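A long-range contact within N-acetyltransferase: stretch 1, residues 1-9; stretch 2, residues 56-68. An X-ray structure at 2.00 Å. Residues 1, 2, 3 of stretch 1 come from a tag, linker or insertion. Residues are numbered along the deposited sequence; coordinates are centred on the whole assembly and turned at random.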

# COMPACT_ATOMS: atom_id res chain seq x y z
N SER A 1 -1.39 25.18 9.43
CA SER A 1 -0.79 24.74 8.14
C SER A 1 -1.90 24.24 7.20
O SER A 1 -2.99 23.89 7.65
CB SER A 1 0.27 23.67 8.39
OG SER A 1 -0.33 22.42 8.67
N ASN A 2 -1.63 24.25 5.90
CA ASN A 2 -2.58 23.78 4.92
C ASN A 2 -2.50 22.27 4.84
O ASN A 2 -1.44 21.68 5.05
CB ASN A 2 -2.26 24.36 3.55
CG ASN A 2 -2.09 25.87 3.58
OD1 ASN A 2 -2.75 26.57 4.35
ND2 ASN A 2 -1.21 26.37 2.74
N ALA A 3 -3.63 21.65 4.53
CA ALA A 3 -3.66 20.25 4.16
C ALA A 3 -3.08 20.13 2.77
O ALA A 3 -3.20 21.06 1.97
CB ALA A 3 -5.08 19.72 4.17
N MET A 4 -2.44 19.02 2.47
CA MET A 4 -1.89 18.86 1.14
C MET A 4 -1.60 17.43 0.73
O MET A 4 -1.12 16.61 1.54
CB MET A 4 -0.61 19.63 1.07
CG MET A 4 -0.03 19.68 -0.32
SD MET A 4 1.44 20.64 -0.14
CE MET A 4 2.31 19.75 1.16
N ILE A 5 -1.86 17.16 -0.56
CA ILE A 5 -1.53 15.90 -1.19
C ILE A 5 -0.23 16.11 -1.96
O ILE A 5 -0.12 17.02 -2.78
CB ILE A 5 -2.67 15.41 -2.09
CG1 ILE A 5 -3.90 15.07 -1.23
CG2 ILE A 5 -2.25 14.19 -2.90
CD1 ILE A 5 -5.18 14.99 -2.03
N ARG A 6 0.78 15.30 -1.64
CA ARG A 6 2.10 15.43 -2.24
C ARG A 6 2.84 14.10 -2.24
O ARG A 6 2.44 13.14 -1.55
CB ARG A 6 2.94 16.45 -1.46
CG ARG A 6 2.98 16.19 0.04
CD ARG A 6 4.18 16.82 0.75
NE ARG A 6 4.17 16.49 2.18
CZ ARG A 6 4.79 15.45 2.73
NH1 ARG A 6 5.50 14.60 2.00
NH2 ARG A 6 4.70 15.24 4.03
N GLN A 7 3.94 14.06 -2.98
CA GLN A 7 4.81 12.90 -2.97
C GLN A 7 5.37 12.71 -1.58
O GLN A 7 5.72 13.68 -0.90
CB GLN A 7 5.97 13.04 -3.95
CG GLN A 7 5.64 12.70 -5.38
CD GLN A 7 5.36 11.23 -5.64
OE1 GLN A 7 4.57 10.91 -6.52
NE2 GLN A 7 6.00 10.32 -4.88
N ALA A 8 5.46 11.45 -1.16
CA ALA A 8 6.11 11.10 0.09
C ALA A 8 7.56 11.55 0.04
O ALA A 8 8.15 11.65 -1.03
CB ALA A 8 6.02 9.60 0.30
N ARG A 9 8.13 11.87 1.20
CA ARG A 9 9.55 12.12 1.32
C ARG A 9 10.11 11.12 2.31
O ARG A 9 9.36 10.52 3.08
CB ARG A 9 9.78 13.52 1.87
CG ARG A 9 9.25 14.66 1.01
CD ARG A 9 9.61 15.99 1.66
NE ARG A 9 8.76 17.08 1.18
CZ ARG A 9 7.79 17.69 1.87
NH1 ARG A 9 7.49 17.35 3.11
NH2 ARG A 9 7.12 18.67 1.31
N PHE A 56 8.47 1.73 -1.51
CA PHE A 56 9.38 2.86 -1.72
C PHE A 56 8.61 4.17 -1.66
O PHE A 56 7.49 4.24 -2.14
CB PHE A 56 10.11 2.81 -3.07
CG PHE A 56 11.46 3.49 -3.05
CD1 PHE A 56 11.91 4.24 -4.15
CD2 PHE A 56 12.34 3.33 -1.96
CE1 PHE A 56 13.19 4.82 -4.14
CE2 PHE A 56 13.59 3.92 -1.94
CZ PHE A 56 14.03 4.67 -3.03
N TYR A 57 9.22 5.20 -1.08
CA TYR A 57 8.57 6.52 -0.97
C TYR A 57 8.25 7.11 -2.33
O TYR A 57 7.35 7.95 -2.45
CB TYR A 57 9.40 7.51 -0.11
CG TYR A 57 10.63 8.06 -0.78
CD1 TYR A 57 11.85 7.41 -0.67
CD2 TYR A 57 10.59 9.24 -1.52
CE1 TYR A 57 12.98 7.89 -1.28
CE2 TYR A 57 11.72 9.73 -2.15
CZ TYR A 57 12.91 9.05 -2.03
OH TYR A 57 14.05 9.51 -2.65
N GLN A 58 8.97 6.66 -3.37
CA GLN A 58 8.72 7.09 -4.73
C GLN A 58 7.44 6.47 -5.28
O GLN A 58 7.03 6.83 -6.35
CB GLN A 58 9.86 6.67 -5.67
CG GLN A 58 11.18 7.36 -5.40
CD GLN A 58 12.21 7.03 -6.47
OE1 GLN A 58 12.39 5.87 -6.84
NE2 GLN A 58 12.92 8.06 -6.94
N HIS A 59 6.83 5.52 -4.56
CA HIS A 59 5.60 4.92 -5.01
C HIS A 59 4.41 5.47 -4.22
O HIS A 59 3.31 4.95 -4.37
CB HIS A 59 5.62 3.39 -4.83
CG HIS A 59 6.68 2.70 -5.62
ND1 HIS A 59 7.09 1.42 -5.35
CD2 HIS A 59 7.45 3.14 -6.64
CE1 HIS A 59 8.03 1.08 -6.21
NE2 HIS A 59 8.28 2.11 -6.99
N ILE A 60 4.65 6.48 -3.38
CA ILE A 60 3.66 6.87 -2.38
C ILE A 60 3.30 8.35 -2.47
O ILE A 60 4.19 9.21 -2.56
CB ILE A 60 4.16 6.53 -0.95
CG1 ILE A 60 4.47 5.02 -0.85
CG2 ILE A 60 3.13 6.99 0.10
CD1 ILE A 60 4.99 4.54 0.49
N LEU A 61 1.98 8.62 -2.46
CA LEU A 61 1.44 9.96 -2.18
C LEU A 61 0.87 9.97 -0.76
O LEU A 61 0.23 9.02 -0.33
CB LEU A 61 0.34 10.39 -3.16
CG LEU A 61 0.65 10.35 -4.65
CD1 LEU A 61 -0.61 10.78 -5.37
CD2 LEU A 61 1.80 11.28 -5.03
N VAL A 62 1.10 11.07 -0.04
CA VAL A 62 0.59 11.21 1.30
C VAL A 62 -0.39 12.37 1.34
O VAL A 62 -0.26 13.32 0.54
CB VAL A 62 1.70 11.42 2.36
CG1 VAL A 62 2.68 10.25 2.33
CG2 VAL A 62 2.47 12.70 2.13
N TYR A 63 -1.34 12.26 2.26
CA TYR A 63 -2.21 13.36 2.67
C TYR A 63 -1.69 13.93 4.00
O TYR A 63 -1.77 13.28 5.05
CB TYR A 63 -3.66 12.91 2.81
CG TYR A 63 -4.66 14.05 2.77
CD1 TYR A 63 -4.83 14.90 3.87
CD2 TYR A 63 -5.47 14.28 1.64
CE1 TYR A 63 -5.76 15.95 3.85
CE2 TYR A 63 -6.38 15.33 1.60
CZ TYR A 63 -6.52 16.17 2.72
OH TYR A 63 -7.44 17.21 2.72
N GLU A 64 -1.13 15.12 3.93
CA GLU A 64 -0.56 15.80 5.07
C GLU A 64 -1.60 16.75 5.69
O GLU A 64 -2.09 17.64 5.00
CB GLU A 64 0.68 16.56 4.62
CG GLU A 64 1.45 17.23 5.75
CD GLU A 64 2.54 18.13 5.24
OE1 GLU A 64 3.27 17.72 4.30
OE2 GLU A 64 2.66 19.25 5.78
N VAL A 65 -1.94 16.52 6.95
CA VAL A 65 -2.82 17.37 7.75
C VAL A 65 -2.06 17.92 8.97
O VAL A 65 -1.51 17.15 9.80
CB VAL A 65 -4.03 16.57 8.31
CG1 VAL A 65 -4.94 17.47 9.15
CG2 VAL A 65 -4.85 15.94 7.21
N GLU A 66 -2.06 19.25 9.12
CA GLU A 66 -1.44 19.88 10.28
C GLU A 66 -0.01 19.36 10.49
O GLU A 66 0.36 18.95 11.60
CB GLU A 66 -2.29 19.64 11.54
CG GLU A 66 -3.62 20.37 11.52
CD GLU A 66 -3.44 21.88 11.48
OE1 GLU A 66 -2.68 22.41 12.33
OE2 GLU A 66 -4.04 22.55 10.61
N ASN A 67 0.76 19.35 9.40
CA ASN A 67 2.15 18.90 9.38
C ASN A 67 2.37 17.41 9.69
O ASN A 67 3.49 17.00 9.92
CB ASN A 67 3.00 19.77 10.31
CG ASN A 67 2.76 21.25 10.09
OD1 ASN A 67 2.94 21.75 8.98
ND2 ASN A 67 2.34 21.96 11.13
N LYS A 68 1.30 16.62 9.69
CA LYS A 68 1.37 15.18 9.99
C LYS A 68 0.80 14.36 8.84
O LYS A 68 -0.19 14.79 8.22
CB LYS A 68 0.56 14.90 11.25
CG LYS A 68 1.31 15.16 12.55
CD LYS A 68 0.85 14.21 13.66
CE LYS A 68 1.83 14.17 14.83
NZ LYS A 68 1.48 13.10 15.81
O HOH W 1 0.19 20.51 6.82
O HOH W 2 -3.44 20.95 7.68

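Strands 4-7 and 60-65 pair antiparallel, edge to edge; the two stretches together bury 940 Å², both sides summed. Met 4 N to Glu 64 O (2.9 Å), Glu 64 N to Met 4 O (2.8 Å), Arg 6 N to Val 62 O (3.1 Å) and Val 62 N to Arg 6 O (2.9 Å) form the ladder; Ala 8 N to Ile 60 O (2.9 Å) extends it. On the face carrying Ile 5 and Tyr 63, CG1 of Ile 5 packs against CD2 of Tyr 63 (3.4 Å), while small Ala 3, a tag residue, sets its CB 3.8 Å from CE1 of that ring. On the other face the long Arg 6 side chain reaches diagonally to Glu 64: NE and NH2 both donate to OE1 (2.6 and 2.9 Å) in a salt bridge, and CG2 of Val 62 lies over one guanidinium face, 3.6 Å from NH1. Beyond the strand, buried Ala 8 is the bump in a hollow lined by Tyr 57 CB, Ile 60 CB and Val 62 CG1, at 4.0, 3.8 and 4.0 Å from its CB; a methyl suits so close a fit. At the tag end, water 1 fills a polar gap, accepting from Ser 1 OG (2.7 Å) and Asn 67 N (2.9 Å) and donating to Asn 2 O (2.7 Å) and Glu 64 OE2 (3.0 Å).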